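Local coordinates for conserved protein (Methanothermobacter thermautotrophicus, PDB 3BEY), which is of unknown function but belongs to the carboxymuconolactone decarboxylase family of AhpD-like proteins and may have peroxiredoxin activity, at residues R35-V46 / A64-A75. Residues are numbered along the deposited sequence; the frame is centred on the assembly and turned at random.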
ATOM      1  N   ARG D  35      19.319  -1.539  18.963  1.00 34.96           N
ATOM      2  CA  ARG D  35      18.063  -1.107  19.538  1.00 34.65           C
ATOM      3  C   ARG D  35      17.247  -0.314  18.513  1.00 33.39           C
ATOM      4  O   ARG D  35      16.066  -0.579  18.298  1.00 31.39           O
ATOM      5  CB  ARG D  35      18.334  -0.243  20.772  1.00 33.96           C
ATOM      6  CG  ARG D  35      17.105   0.402  21.360  1.00 36.53           C
ATOM      7  CD  ARG D  35      17.459   1.221  22.584  1.00 40.67           C
ATOM      8  NE  ARG D  35      16.357   2.087  22.997  1.00 44.86           N
ATOM      9  CZ  ARG D  35      15.301   1.685  23.696  1.00 45.55           C
ATOM     10  NH1 ARG D  35      14.353   2.556  24.011  1.00 46.91           N
ATOM     11  NH2 ARG D  35      15.201   0.424  24.097  1.00 44.98           N
ATOM     12  N   GLU D  36      17.894   0.655  17.878  1.00 31.97           N
ATOM     13  CA  GLU D  36      17.226   1.499  16.904  1.00 31.41           C
ATOM     14  C   GLU D  36      16.720   0.706  15.701  1.00 29.94           C
ATOM     15  O   GLU D  36      15.579   0.882  15.276  1.00 28.05           O
ATOM     16  CB  GLU D  36      18.173   2.624  16.487  1.00 32.36           C
ATOM     17  CG  GLU D  36      18.676   3.407  17.696  1.00 35.48           C
ATOM     18  CD  GLU D  36      19.830   4.343  17.378  1.00 39.33           C
ATOM     19  OE1 GLU D  36      20.749   3.933  16.629  1.00 39.88           O
ATOM     20  OE2 GLU D  36      19.826   5.486  17.895  1.00 41.87           O
ATOM     21  N   LYS D  37      17.553  -0.185  15.174  1.00 29.37           N
ATOM     22  CA  LYS D  37      17.155  -1.009  14.037  1.00 29.51           C
ATOM     23  C   LYS D  37      15.982  -1.941  14.369  1.00 28.98           C
ATOM     24  O   LYS D  37      15.146  -2.225  13.509  1.00 30.52           O
ATOM     25  CB  LYS D  37      18.352  -1.808  13.525  1.00 28.76           C
ATOM     26  CG  LYS D  37      19.408  -0.925  12.852  1.00 31.38           C
ATOM     27  CD  LYS D  37      20.716  -1.671  12.612  1.00 33.77           C
ATOM     28  CE  LYS D  37      21.424  -1.982  13.931  1.00 33.14           C
ATOM     29  NZ  LYS D  37      22.739  -2.623  13.726  1.00 33.73           N
ATOM     30  N   LEU D  38      15.907  -2.400  15.614  1.00 27.52           N
ATOM     31  CA  LEU D  38      14.817  -3.276  16.035  1.00 27.39           C
ATOM     32  C   LEU D  38      13.507  -2.491  16.107  1.00 26.61           C
ATOM     33  O   LEU D  38      12.485  -2.938  15.591  1.00 27.70           O
ATOM     34  CB  LEU D  38      15.124  -3.912  17.399  1.00 27.31           C
ATOM     35  CG  LEU D  38      16.190  -5.013  17.382  1.00 29.72           C
ATOM     36  CD1 LEU D  38      16.562  -5.393  18.802  1.00 28.07           C
ATOM     37  CD2 LEU D  38      15.671  -6.227  16.621  1.00 28.77           C
ATOM     38  N   LEU D  39      13.534  -1.332  16.755  1.00 23.69           N
ATOM     39  CA  LEU D  39      12.346  -0.494  16.840  1.00 23.86           C
ATOM     40  C   LEU D  39      11.905  -0.105  15.422  1.00 24.33           C
ATOM     41  O   LEU D  39      10.721  -0.168  15.083  1.00 25.69           O
ATOM     42  CB  LEU D  39      12.642   0.772  17.649  1.00 21.36           C
ATOM     43  CG  LEU D  39      12.905   0.601  19.150  1.00 20.03           C
ATOM     44  CD1 LEU D  39      13.672   1.798  19.665  1.00 14.89           C
ATOM     45  CD2 LEU D  39      11.567   0.417  19.895  1.00 16.75           C
ATOM     46  N   ILE D  40      12.859   0.289  14.590  1.00 23.18           N
ATOM     47  CA  ILE D  40      12.536   0.675  13.228  1.00 24.43           C
ATOM     48  C   ILE D  40      11.883  -0.474  12.453  1.00 24.61           C
ATOM     49  O   ILE D  40      10.926  -0.248  11.716  1.00 23.52           O
ATOM     50  CB  ILE D  40      13.801   1.182  12.496  1.00 23.27           C
ATOM     51  CG1 ILE D  40      14.244   2.504  13.121  1.00 21.76           C
ATOM     52  CG2 ILE D  40      13.521   1.410  11.014  1.00 21.24           C
ATOM     53  CD1 ILE D  40      15.604   2.931  12.667  1.00 24.41           C
ATOM     54  N   SER D  41      12.391  -1.698  12.637  1.00 24.60           N
ATOM     55  CA  SER D  41      11.848  -2.876  11.956  1.00 22.96           C
ATOM     56  C   SER D  41      10.408  -3.136  12.342  1.00 21.85           C
ATOM     57  O   SER D  41       9.597  -3.555  11.514  1.00 23.13           O
ATOM     58  CB  SER D  41      12.642  -4.135  12.293  1.00 21.58           C
ATOM     59  OG  SER D  41      13.946  -4.089  11.767  1.00 28.10           O
ATOM     60  N   VAL D  42      10.094  -2.917  13.608  1.00 19.59           N
ATOM     61  CA  VAL D  42       8.746  -3.152  14.062  1.00 21.43           C
ATOM     62  C   VAL D  42       7.817  -2.080  13.506  1.00 22.46           C
ATOM     63  O   VAL D  42       6.809  -2.398  12.873  1.00 21.26           O
ATOM     64  CB  VAL D  42       8.678  -3.181  15.606  1.00 23.05           C
ATOM     65  CG1 VAL D  42       7.220  -3.222  16.067  1.00 23.56           C
ATOM     66  CG2 VAL D  42       9.432  -4.394  16.129  1.00 20.17           C
ATOM     67  N   ALA D  43       8.174  -0.816  13.722  1.00 23.11           N
ATOM     68  CA  ALA D  43       7.365   0.301  13.248  1.00 23.06           C
ATOM     69  C   ALA D  43       7.104   0.232  11.740  1.00 23.90           C
ATOM     70  O   ALA D  43       6.002   0.540  11.288  1.00 24.88           O
ATOM     71  CB  ALA D  43       8.030   1.611  13.610  1.00 22.28           C
ATOM     72  N   CYS D  44       8.111  -0.167  10.965  1.00 23.86           N
ATOM     73  CA  CYS D  44       7.958  -0.286   9.515  1.00 23.68           C
ATOM     74  C   CYS D  44       7.045  -1.447   9.133  1.00 24.19           C
ATOM     75  O   CYS D  44       6.299  -1.365   8.153  1.00 24.13           O
ATOM     76  CB  CYS D  44       9.317  -0.476   8.844  1.00 24.89           C
ATOM     77  SG  CYS D  44      10.217   1.053   8.589  1.00 26.75           S
ATOM     78  N   SER D  45       7.115  -2.531   9.904  1.00 23.19           N
ATOM     79  CA  SER D  45       6.271  -3.703   9.665  1.00 23.25           C
ATOM     80  C   SER D  45       4.823  -3.288   9.813  1.00 22.57           C
ATOM     81  O   SER D  45       3.955  -3.745   9.068  1.00 21.11           O
ATOM     82  CB  SER D  45       6.560  -4.810  10.683  1.00 22.14           C
ATOM     83  OG  SER D  45       7.904  -5.244  10.597  1.00 26.55           O
ATOM     84  N   VAL D  46       4.584  -2.417  10.792  1.00 21.27           N
ATOM     85  CA  VAL D  46       3.254  -1.919  11.090  1.00 22.12           C
ATOM     86  C   VAL D  46       2.763  -0.950  10.014  1.00 23.32           C
ATOM     87  O   VAL D  46       1.611  -1.031   9.585  1.00 24.18           O
ATOM     88  CB  VAL D  46       3.234  -1.221  12.482  1.00 21.87           C
ATOM     89  CG1 VAL D  46       1.927  -0.451  12.692  1.00 20.29           C
ATOM     90  CG2 VAL D  46       3.393  -2.275  13.572  1.00 21.28           C
ATOM     91  N   ALA D  64      15.433  -9.093  22.756  1.00 45.00           N
ATOM     92  CA  ALA D  64      16.577  -8.190  22.813  1.00 43.95           C
ATOM     93  C   ALA D  64      16.425  -7.247  23.997  1.00 42.23           C
ATOM     94  O   ALA D  64      17.251  -6.362  24.208  1.00 41.84           O
ATOM     95  CB  ALA D  64      16.683  -7.388  21.522  1.00 45.99           C
ATOM     96  N   GLY D  65      15.346  -7.421  24.752  1.00 40.19           N
ATOM     97  CA  GLY D  65      15.143  -6.596  25.924  1.00 38.64           C
ATOM     98  C   GLY D  65      14.320  -5.342  25.761  1.00 38.75           C
ATOM     99  O   GLY D  65      14.288  -4.508  26.665  1.00 37.77           O
ATOM    100  N   ILE D  66      13.655  -5.191  24.624  1.00 39.18           N
ATOM    101  CA  ILE D  66      12.823  -4.018  24.408  1.00 39.06           C
ATOM    102  C   ILE D  66      11.413  -4.327  24.913  1.00 40.04           C
ATOM    103  O   ILE D  66      10.865  -5.390  24.626  1.00 41.74           O
ATOM    104  CB  ILE D  66      12.787  -3.638  22.903  1.00 39.10           C
ATOM    105  CG1 ILE D  66      14.210  -3.323  22.432  1.00 37.17           C
ATOM    106  CG2 ILE D  66      11.864  -2.443  22.678  1.00 35.10           C
ATOM    107  CD1 ILE D  66      14.310  -2.841  21.008  1.00 37.02           C
ATOM    108  N   THR D  67      10.833  -3.404  25.673  1.00 41.28           N
ATOM    109  CA  THR D  67       9.492  -3.592  26.227  1.00 43.56           C
ATOM    110  C   THR D  67       8.380  -3.376  25.207  1.00 44.47           C
ATOM    111  O   THR D  67       8.588  -2.739  24.170  1.00 44.85           O
ATOM    112  CB  THR D  67       9.232  -2.628  27.396  1.00 45.11           C
ATOM    113  OG1 THR D  67       7.924  -2.868  27.935  1.00 49.44           O
ATOM    114  CG2 THR D  67       9.307  -1.190  26.921  1.00 44.62           C
ATOM    115  N   GLU D  68       7.194  -3.902  25.510  1.00 44.02           N
ATOM    116  CA  GLU D  68       6.046  -3.753  24.628  1.00 44.33           C
ATOM    117  C   GLU D  68       5.617  -2.292  24.622  1.00 43.06           C
ATOM    118  O   GLU D  68       4.950  -1.832  23.697  1.00 43.66           O
ATOM    119  CB  GLU D  68       4.880  -4.624  25.106  1.00 47.24           C
ATOM    120  CG  GLU D  68       5.193  -6.111  25.166  1.00 50.94           C
ATOM    121  CD  GLU D  68       4.006  -6.944  25.619  1.00 52.73           C
ATOM    122  OE1 GLU D  68       3.454  -6.650  26.702  1.00 54.78           O
ATOM    123  OE2 GLU D  68       3.627  -7.894  24.897  1.00 54.30           O
ATOM    124  N   GLY D  69       6.010  -1.565  25.660  1.00 40.53           N
ATOM    125  CA  GLY D  69       5.648  -0.165  25.753  1.00 39.50           C
ATOM    126  C   GLY D  69       6.392   0.681  24.744  1.00 39.13           C
ATOM    127  O   GLY D  69       5.814   1.560  24.104  1.00 39.47           O
ATOM    128  N   GLU D  70       7.686   0.425  24.598  1.00 36.81           N
ATOM    129  CA  GLU D  70       8.486   1.177  23.652  1.00 35.36           C
ATOM    130  C   GLU D  70       8.087   0.755  22.243  1.00 33.52           C
ATOM    131  O   GLU D  70       8.119   1.547  21.308  1.00 33.68           O
ATOM    132  CB  GLU D  70       9.970   0.912  23.910  1.00 36.91           C
ATOM    133  CG  GLU D  70      10.423   1.394  25.292  1.00 41.06           C
ATOM    134  CD  GLU D  70      11.800   0.875  25.694  1.00 42.78           C
ATOM    135  OE1 GLU D  70      11.957  -0.361  25.826  1.00 41.53           O
ATOM    136  OE2 GLU D  70      12.722   1.707  25.879  1.00 44.53           O
ATOM    137  N   LEU D  71       7.691  -0.501  22.111  1.00 32.43           N
ATOM    138  CA  LEU D  71       7.276  -1.046  20.836  1.00 31.16           C
ATOM    139  C   LEU D  71       5.948  -0.423  20.388  1.00 31.77           C
ATOM    140  O   LEU D  71       5.762  -0.112  19.207  1.00 30.19           O
ATOM    141  CB  LEU D  71       7.142  -2.559  20.966  1.00 31.39           C
ATOM    142  CG  LEU D  71       7.978  -3.433  20.037  1.00 33.22           C
ATOM    143  CD1 LEU D  71       9.402  -2.901  19.921  1.00 32.06           C
ATOM    144  CD2 LEU D  71       7.968  -4.858  20.573  1.00 35.34           C
ATOM    145  N   ALA D  72       5.029  -0.233  21.334  1.00 31.51           N
ATOM    146  CA  ALA D  72       3.733   0.352  21.016  1.00 30.05           C
ATOM    147  C   ALA D  72       3.895   1.789  20.535  1.00 30.74           C
ATOM    148  O   ALA D  72       3.087   2.280  19.746  1.00 30.70           O
ATOM    149  CB  ALA D  72       2.821   0.310  22.228  1.00 30.45           C
ATOM    150  N   GLU D  73       4.936   2.460  21.024  1.00 30.71           N
ATOM    151  CA  GLU D  73       5.224   3.840  20.643  1.00 30.74           C
ATOM    152  C   GLU D  73       5.783   3.861  19.231  1.00 29.53           C
ATOM    153  O   GLU D  73       5.531   4.793  18.472  1.00 31.46           O
ATOM    154  CB  GLU D  73       6.232   4.457  21.614  1.00 31.60           C
ATOM    155  CG  GLU D  73       6.877   5.759  21.139  1.00 33.33           C
ATOM    156  CD  GLU D  73       5.874   6.878  20.883  1.00 35.08           C
ATOM    157  OE1 GLU D  73       4.662   6.686  21.140  1.00 34.89           O
ATOM    158  OE2 GLU D  73       6.311   7.953  20.419  1.00 33.42           O
ATOM    159  N   ALA D  74       6.549   2.829  18.893  1.00 28.58           N
ATOM    160  CA  ALA D  74       7.129   2.701  17.569  1.00 27.28           C
ATOM    161  C   ALA D  74       5.985   2.577  16.574  1.00 27.23           C
ATOM    162  O   ALA D  74       5.998   3.205  15.523  1.00 27.06           O
ATOM    163  CB  ALA D  74       8.019   1.463  17.499  1.00 26.52           C
ATOM    164  N   ALA D  75       4.994   1.761  16.914  1.00 26.57           N
ATOM    165  CA  ALA D  75       3.835   1.571  16.047  1.00 26.16           C
ATOM    166  C   ALA D  75       3.049   2.869  15.940  1.00 25.00           C
ATOM    167  O   ALA D  75       2.633   3.267  14.850  1.00 25.65           O
ATOM    168  CB  ALA D  75       2.933   0.461  16.595  1.00 25.68           C
TER
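Arg35 and Glu70 form a salt bridge at the start of the crossing between helix 34-47 and helix 68-90. Arg35 NH1 gives Glu70 OE2 a bond of 2.6 Å, with OE2 near the guanidinium plane but approached from above its own carboxylate plane; NH2 adds a weak bond to the same oxygen. The arginine chain is extended from CG to NE (chi3 167°), which carries the guanidinium across to the carboxylate, while NE pairs with Glu36 of a second subunit. The other carboxylate oxygen, Glu70 OE1, accepts from Thr67 N at 3.2 Å, met nearly along its C-O axis. Thr67 is the N-cap of helix 68-90, its OG1 accepting from Gly69 N, and with Glu70 it makes a capping box. An alanine at Glu70 removes both carboxylate bonds, which would probably leave Thr67 N without its cap and the Arg35 guanidinium freer to turn about its NE bridge. The two helices belong to the all-helical AhpD-like fold, and their segment axes cross at -50°, 8.3 Å apart at closest. Ahead of the cap, Gly65 closes the preceding helix with a Schellman motif, and Ile66 then turns inward, its CD1 lying 3.9 Å from Leu38 CB. Leu39 CD2 packs against the neighbouring methyls Ile66 CG2 and Leu71 CD1, 4.0 Å from each. Val42 CG1 meets Leu71 CG, a leucine also packed on Leu62 of helix 51-62. Farther along, small residues bring the backbones together: Ala43 CB lies 3.2 Å from Ala74 O, and both Val46 methyls rest 4.1 Å from Ala75 CB.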